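PDB 6A6F: iron-sulfur cluster assembly scaffold protein NifU from Fervidobacterium islandicum, which probably serves the SUF system of iron-sulfur cluster assembly as a scaffold or sulfur-accepting protein of the SufE/NifU family. Local coordinates for residues 5-8 with 9-12; 111-114 with 115-118; 127-130 with 131-134. All coordinates share one frame; numbering follows the deposited sequence.

Overall arrangement
Contacts 1 and 2 are neighbours although about a hundred residues separate them in the chain: their centres lie about 13 Å apart and they touch through I5, F9 and I10 on one side and F111, V114 and Y117 on the other, with I5 CD1 3.6 Å from Y117 CD2. Contact 3 stands apart, about 22 Å from contact 1 and about 19 Å from contact 2, centre to centre, on the same helix 118-135 into which contact 2 runs. Helix 63-76 is common ground, packing against side chains of all three. Zinc, held by C37, D39, C62 and C123, is about 9 Å from the side chain of V114.

Contact 1: residues 5-8 with 9-12; sequences IYSE and FIMD
S7 reaches forward into the first turn of helix 8-14, where its OG accepts the backbone N-H of I10 at 3.1 Å in a nearly straight bond, 172° at the hydrogen. With chi1 at 64° the hydroxyl sits between the backbone N and the carbonyl carbon of S7, and this swings it over the start of the helix. Two backbone bonds carry the helix on: M11 N to S7 O at 2.9 Å and D12 N to E8 O at 2.8 Å. S7 is thus the N-cap of helix 8-14, its side chain serving an amide of the first turn while its carbonyl accepts the first bond of the regular ladder; just before it, Y6 is the centre of an inverse gamma turn. Among the apolar contacts, M11 SD stands obliquely off the Y6 ring, 4.9 Å from the centroid, a Met-aromatic contact whose closest ring atom is Y6 CD1. M11 gets there by bending at both chi2 and chi3. I5 lays CG2 over the centre of one face of the same ring. The phenol end of Y6 is held by R120 and by K15 of the second subunit, and Y6 and M11 each pack on the other residue's copy there. On the charged side, E8 and D12 run side by side in the same direction, E8 OE2 lying 4.4 Å from D12 OD2; the like charges would tend to raise their proton affinity, with a nearby nickel ion probably offsetting this at E8. D12 OD2 also bonds a glycerol and E8 OE2, weakly, S2 of the second subunit.

Contact 2: residues 111-114 with 115-118; sequences FYDV and KNYP
Y112 and K115 run side by side and meet at their ends, K115 NZ donating to Y112 OH at 3.0 Å. On the way the lysine chain passes one face of the phenol ring, CD offset toward the rim and CE 3.5 Å from Y112 CZ. K115 leaves its backbone with CG between N and the carbonyl carbon (chi1 76°) and then stays extended, which carries the ammonium the full length of the tyrosine. Through and beyond these two residues the backbone winds as a 3-10 segment, each bond joining residues three apart: V114 N to F111 O, K115 N to Y112 O at 3.2 Å, N116 N to D113 O at 3.1 Å and Y117 N to V114 O at 2.8 Å. D113 O has further company in the Y117 ring, which turns its edge to it and to V114 O, with CD2 3.6 Å from D113 O. D113 OD1 and N116 ND2 come within 3.3 Å, their flat groups 75° apart. The turn belongs to the connection between helix 102-105 and helix 118-135; F111 and V114 face the interior, F111 against helix 63-76 and V114 on M95 of helix 81-95. The chemistry implies a turn in which the four amides of V114 to Y117 each find an acceptor three residues back, while the lysine's charge would probably lower the pKa of the phenol somewhat.

Contact 3: residues 127-130 with 131-134; sequences PWKT and LEIA
K129 and E132, one helical turn apart and lying side by side, form a salt bridge: K129 NZ donates to E132 OE1 at 2.7 Å, and the oxygen receives it on its syn lone pair. The lysine has to fold for this, bending at chi2 (-47°) and chi3 (-72°), whereas the glutamate is extended beyond CG. A water donates both to E132 OE1, at 2.9 Å, and to K129 O, at 2.8 Å, so E132 OE1 accepts from two donors and K129 O, which also takes I133 N, does too. On another side of the turn L131 rests CD2 beside the benzene part of W128, 3.8 Å from CE3 and oblique to the ring. Regular alpha-helical bonds tie the two halves together, and T130 OG1 turns back to L126 O; the helix is kinked at 127-128, where P127 has no N-H and W128 N lacks a bond to the preceding turn. Farther out, W128 meets F124 and touches helices 63-76 and 81-95, T130, L131 and A134 lie against strand 39-48, and T130, I133 and A134 pack on E30, which with K28 forms a nickel site. Weak, long ion pairs link K129 to E92 and E132 to K136. The chemistry implies a helix with an oily side against sheet and helices and a polar side where lysine and glutamate probably stabilise each other's charged forms.

Contact 1: residues 5-8 with 9-12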
loop_
_atom_site.group_PDB
_atom_site.type_symbol
_atom_site.label_atom_id
_atom_site.label_comp_id
_atom_site.label_asym_id
_atom_site.label_seq_id
_atom_site.Cartn_x
_atom_site.Cartn_y
_atom_site.Cartn_z
ATOM N N ILE A 5 -4.452 -13.695 -6.560
ATOM C CA ILE A 5 -4.910 -13.445 -5.192
ATOM C C ILE A 5 -5.553 -12.073 -5.028
ATOM O O ILE A 5 -6.412 -11.886 -4.172
ATOM C CB ILE A 5 -3.754 -13.654 -4.183
ATOM C CG1 ILE A 5 -4.252 -13.690 -2.755
ATOM C CG2 ILE A 5 -2.694 -12.567 -4.339
ATOM C CD1 ILE A 5 -3.161 -14.056 -1.748
ATOM N N TYR A 6 -5.166 -11.114 -5.860
ATOM C CA TYR A 6 -5.670 -9.747 -5.750
ATOM C C TYR A 6 -7.004 -9.519 -6.442
ATOM O O TYR A 6 -7.021 -9.005 -7.540
ATOM C CB TYR A 6 -4.627 -8.752 -6.298
ATOM C CG TYR A 6 -3.322 -8.778 -5.498
ATOM C CD1 TYR A 6 -3.280 -8.340 -4.180
ATOM C CD2 TYR A 6 -2.161 -9.279 -6.052
ATOM C CE1 TYR A 6 -2.103 -8.375 -3.451
ATOM C CE2 TYR A 6 -0.965 -9.309 -5.347
ATOM C CZ TYR A 6 -0.931 -8.853 -4.054
ATOM O OH TYR A 6 0.240 -8.918 -3.358
ATOM N N SER A 7 -8.125 -9.766 -5.760
ATOM C CA SER A 7 -9.457 -9.624 -6.369
ATOM C C SER A 7 -9.877 -8.203 -6.362
ATOM O O SER A 7 -9.252 -7.372 -5.700
ATOM C CB SER A 7 -10.469 -10.388 -5.527
ATOM O OG SER A 7 -10.557 -9.813 -4.229
ATOM N N GLU A 8 -10.968 -7.907 -7.031
ATOM C CA GLU A 8 -11.472 -6.549 -7.059
ATOM C C GLU A 8 -11.860 -6.097 -5.649
ATOM O O GLU A 8 -11.657 -4.941 -5.274
ATOM C CB GLU A 8 -12.637 -6.483 -8.052
ATOM C CG GLU A 8 -13.443 -5.209 -8.140
ATOM C CD GLU A 8 -14.547 -5.298 -9.213
ATOM O OE1 GLU A 8 -14.771 -6.378 -9.819
ATOM O OE2 GLU A 8 -15.197 -4.275 -9.460
ATOM N N PHE A 9 -12.419 -7.027 -4.877
ATOM C CA PHE A 9 -12.841 -6.761 -3.510
ATOM C C PHE A 9 -11.648 -6.290 -2.679
ATOM O O PHE A 9 -11.693 -5.251 -2.087
ATOM C CB PHE A 9 -13.467 -8.025 -2.894
ATOM C CG PHE A 9 -13.821 -7.872 -1.461
ATOM C CD1 PHE A 9 -15.052 -7.388 -1.097
ATOM C CD2 PHE A 9 -12.923 -8.234 -0.464
ATOM C CE1 PHE A 9 -15.401 -7.248 0.231
ATOM C CE2 PHE A 9 -13.267 -8.094 0.868
ATOM C CZ PHE A 9 -14.519 -7.602 1.214
ATOM N N ILE A 10 -10.606 -7.093 -2.651
ATOM C CA ILE A 10 -9.347 -6.765 -1.967
ATOM C C ILE A 10 -8.785 -5.426 -2.452
ATOM O O ILE A 10 -8.423 -4.551 -1.627
ATOM C CB ILE A 10 -8.321 -7.905 -2.114
ATOM C CG1 ILE A 10 -8.776 -9.102 -1.274
ATOM C CG2 ILE A 10 -6.922 -7.509 -1.614
ATOM C CD1 ILE A 10 -8.083 -10.380 -1.576
ATOM N N MET A 11 -8.691 -5.246 -3.761
ATOM C CA MET A 11 -8.132 -3.982 -4.276
ATOM C C MET A 11 -8.937 -2.751 -3.932
ATOM O O MET A 11 -8.339 -1.729 -3.533
ATOM C CB MET A 11 -7.767 -4.046 -5.773
ATOM C CG MET A 11 -6.626 -5.035 -6.079
ATOM S SD MET A 11 -5.156 -5.034 -4.996
ATOM C CE MET A 11 -4.592 -3.364 -5.392
ATOM N N ASP A 12 -10.264 -2.828 -4.016
ATOM C CA ASP A 12 -11.100 -1.765 -3.581
ATOM C C ASP A 12 -10.876 -1.486 -2.075
ATOM O O ASP A 12 -10.675 -0.340 -1.717
ATOM C CB ASP A 12 -12.602 -2.105 -3.795
ATOM C CG ASP A 12 -13.041 -2.020 -5.296
ATOM O OD1 ASP A 12 -12.253 -1.526 -6.118
ATOM O OD2 ASP A 12 -14.187 -2.404 -5.635
#

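Contact 2: residues 111-114 with 115-118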
loop_
_atom_site.group_PDB
_atom_site.type_symbol
_atom_site.label_atom_id
_atom_site.label_comp_id
_atom_site.label_asym_id
_atom_site.label_seq_id
_atom_site.Cartn_x
_atom_site.Cartn_y
_atom_site.Cartn_z
ATOM N N PHE A 111 -12.060 -13.080 1.746
ATOM C CA PHE A 111 -10.684 -13.435 1.870
ATOM C C PHE A 111 -10.381 -14.949 1.899
ATOM O O PHE A 111 -9.227 -15.316 2.062
ATOM C CB PHE A 111 -10.149 -12.814 3.163
ATOM C CG PHE A 111 -10.169 -11.312 3.152
ATOM C CD1 PHE A 111 -9.127 -10.615 2.568
ATOM C CD2 PHE A 111 -11.219 -10.611 3.709
ATOM C CE1 PHE A 111 -9.115 -9.247 2.530
ATOM C CE2 PHE A 111 -11.225 -9.212 3.696
ATOM C CZ PHE A 111 -10.171 -8.531 3.089
ATOM N N TYR A 112 -11.408 -15.785 1.786
ATOM C CA TYR A 112 -11.290 -17.245 1.841
ATOM C C TYR A 112 -10.087 -17.740 1.051
ATOM O O TYR A 112 -9.311 -18.499 1.542
ATOM C CB TYR A 112 -12.578 -17.899 1.301
ATOM C CG TYR A 112 -12.573 -19.396 1.397
ATOM C CD1 TYR A 112 -12.898 -20.018 2.576
ATOM C CD2 TYR A 112 -12.187 -20.190 0.312
ATOM C CE1 TYR A 112 -12.894 -21.390 2.686
ATOM C CE2 TYR A 112 -12.177 -21.571 0.406
ATOM C CZ TYR A 112 -12.539 -22.154 1.589
ATOM O OH TYR A 112 -12.510 -23.503 1.719
ATOM N N ASP A 113 -9.934 -17.265 -0.160
ATOM C CA ASP A 113 -8.851 -17.735 -1.031
ATOM C C ASP A 113 -7.438 -17.501 -0.533
ATOM O O ASP A 113 -6.492 -18.176 -0.965
ATOM C CB ASP A 113 -8.935 -17.077 -2.378
ATOM C CG ASP A 113 -9.513 -17.979 -3.401
ATOM O OD1 ASP A 113 -8.817 -18.982 -3.728
ATOM O OD2 ASP A 113 -10.643 -17.687 -3.872
ATOM N N VAL A 114 -7.284 -16.555 0.363
ATOM C CA VAL A 114 -5.963 -16.245 0.859
ATOM C C VAL A 114 -5.344 -17.428 1.591
ATOM O O VAL A 114 -4.107 -17.560 1.648
ATOM C CB VAL A 114 -6.049 -14.988 1.757
ATOM C CG1 VAL A 114 -4.708 -14.712 2.422
ATOM C CG2 VAL A 114 -6.522 -13.812 0.908
ATOM N N LYS A 115 -6.180 -18.278 2.178
ATOM C CA LYS A 115 -5.692 -19.418 2.929
ATOM C C LYS A 115 -4.841 -20.389 2.073
ATOM O O LYS A 115 -4.092 -21.177 2.604
ATOM C CB LYS A 115 -6.855 -20.174 3.553
ATOM C CG LYS A 115 -7.631 -21.026 2.576
ATOM C CD LYS A 115 -8.756 -21.778 3.270
ATOM C CE LYS A 115 -9.236 -22.921 2.397
ATOM N NZ LYS A 115 -9.940 -23.896 3.260
ATOM N N ASN A 116 -4.951 -20.305 0.753
ATOM C CA ASN A 116 -4.117 -21.122 -0.136
ATOM C C ASN A 116 -2.709 -20.541 -0.282
ATOM O O ASN A 116 -1.875 -21.141 -0.937
ATOM C CB ASN A 116 -4.777 -21.257 -1.514
ATOM C CG ASN A 116 -6.143 -21.883 -1.436
ATOM O OD1 ASN A 116 -6.364 -22.783 -0.635
ATOM N ND2 ASN A 116 -7.066 -21.401 -2.244
ATOM N N TYR A 117 -2.447 -19.380 0.329
ATOM C CA TYR A 117 -1.138 -18.769 0.276
ATOM C C TYR A 117 -0.611 -18.563 1.709
ATOM O O TYR A 117 -0.842 -17.510 2.331
ATOM C CB TYR A 117 -1.201 -17.460 -0.473
ATOM C CG TYR A 117 -1.725 -17.542 -1.870
ATOM C CD1 TYR A 117 -0.890 -17.405 -2.955
ATOM C CD2 TYR A 117 -3.095 -17.682 -2.112
ATOM C CE1 TYR A 117 -1.381 -17.436 -4.268
ATOM C CE2 TYR A 117 -3.605 -17.719 -3.396
ATOM C CZ TYR A 117 -2.753 -17.609 -4.479
ATOM O OH TYR A 117 -3.304 -17.628 -5.745
ATOM N N PRO A 118 0.092 -19.561 2.238
ATOM C CA PRO A 118 0.594 -19.492 3.591
ATOM C C PRO A 118 1.365 -18.220 3.961
ATOM O O PRO A 118 1.260 -17.771 5.083
ATOM C CB PRO A 118 1.517 -20.725 3.691
ATOM C CG PRO A 118 1.750 -21.162 2.281
ATOM C CD PRO A 118 0.481 -20.827 1.588
#

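Contact 3: residues 127-130 with 131-134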
loop_
_atom_site.group_PDB
_atom_site.type_symbol
_atom_site.label_atom_id
_atom_site.label_comp_id
_atom_site.label_asym_id
_atom_site.label_seq_id
_atom_site.Cartn_x
_atom_site.Cartn_y
_atom_site.Cartn_z
ATOM N N PRO A 127 -4.199 -7.503 11.112
ATOM C CA PRO A 127 -5.144 -6.685 11.899
ATOM C C PRO A 127 -5.905 -7.470 12.931
ATOM O O PRO A 127 -6.198 -6.920 13.978
ATOM C CB PRO A 127 -6.111 -6.135 10.864
ATOM C CG PRO A 127 -5.893 -7.021 9.679
ATOM C CD PRO A 127 -4.477 -7.416 9.688
ATOM N N TRP A 128 -6.287 -8.702 12.624
ATOM C CA TRP A 128 -7.120 -9.507 13.541
ATOM C C TRP A 128 -6.349 -9.934 14.813
ATOM O O TRP A 128 -6.882 -9.879 15.921
ATOM C CB TRP A 128 -7.668 -10.749 12.817
ATOM C CG TRP A 128 -8.733 -10.441 11.837
ATOM C CD1 TRP A 128 -8.609 -10.411 10.494
ATOM C CD2 TRP A 128 -10.071 -10.063 12.133
ATOM N NE1 TRP A 128 -9.783 -10.041 9.927
ATOM C CE2 TRP A 128 -10.710 -9.835 10.918
ATOM C CE3 TRP A 128 -10.782 -9.864 13.314
ATOM C CZ2 TRP A 128 -12.041 -9.435 10.838
ATOM C CZ3 TRP A 128 -12.120 -9.491 13.228
ATOM C CH2 TRP A 128 -12.728 -9.293 12.005
ATOM N N LYS A 129 -5.094 -10.346 14.624
ATOM C CA LYS A 129 -4.211 -10.703 15.722
ATOM C C LYS A 129 -3.909 -9.478 16.579
ATOM O O LYS A 129 -3.868 -9.582 17.790
ATOM C CB LYS A 129 -2.892 -11.296 15.196
ATOM C CG LYS A 129 -2.998 -12.611 14.405
ATOM C CD LYS A 129 -3.870 -13.676 15.059
ATOM C CE LYS A 129 -3.191 -14.278 16.288
ATOM N NZ LYS A 129 -4.075 -15.229 17.059
ATOM N N THR A 130 -3.739 -8.323 15.937
ATOM C CA THR A 130 -3.548 -7.075 16.652
ATOM C C THR A 130 -4.775 -6.684 17.430
ATOM O O THR A 130 -4.668 -6.288 18.587
ATOM C CB THR A 130 -3.118 -5.934 15.714
ATOM O OG1 THR A 130 -1.934 -6.350 15.041
ATOM C CG2 THR A 130 -2.825 -4.671 16.509
ATOM N N LEU A 131 -5.947 -6.869 16.839
ATOM C CA LEU A 131 -7.189 -6.669 17.553
ATOM C C LEU A 131 -7.357 -7.577 18.790
ATOM O O LEU A 131 -7.747 -7.115 19.872
ATOM C CB LEU A 131 -8.332 -6.934 16.623
ATOM C CG LEU A 131 -9.743 -6.875 17.206
ATOM C CD1 LEU A 131 -10.159 -5.478 17.543
ATOM C CD2 LEU A 131 -10.736 -7.420 16.212
ATOM N N GLU A 132 -7.108 -8.876 18.623
ATOM C CA GLU A 132 -7.113 -9.835 19.764
ATOM C C GLU A 132 -6.277 -9.360 20.956
ATOM O O GLU A 132 -6.743 -9.296 22.106
ATOM C CB GLU A 132 -6.629 -11.207 19.277
ATOM C CG GLU A 132 -6.773 -12.329 20.315
ATOM C CD GLU A 132 -6.333 -13.695 19.769
ATOM O OE1 GLU A 132 -5.477 -13.742 18.864
ATOM O OE2 GLU A 132 -6.861 -14.719 20.230
ATOM N N ILE A 133 -5.045 -8.985 20.690
ATOM C CA ILE A 133 -4.181 -8.471 21.745
ATOM C C ILE A 133 -4.775 -7.214 22.344
ATOM O O ILE A 133 -4.867 -7.118 23.567
ATOM C CB ILE A 133 -2.751 -8.239 21.271
ATOM C CG1 ILE A 133 -2.110 -9.578 20.882
ATOM C CG2 ILE A 133 -1.893 -7.616 22.372
ATOM C CD1 ILE A 133 -0.952 -9.443 19.903
ATOM N N ALA A 134 -5.257 -6.287 21.497
ATOM C CA ALA A 134 -5.815 -5.044 21.989
ATOM C C ALA A 134 -7.002 -5.278 22.910
ATOM O O ALA A 134 -7.119 -4.658 23.938
ATOM C CB ALA A 134 -6.237 -4.136 20.819
HETATM O O HOH W 1 -3.060 -12.101 18.626
#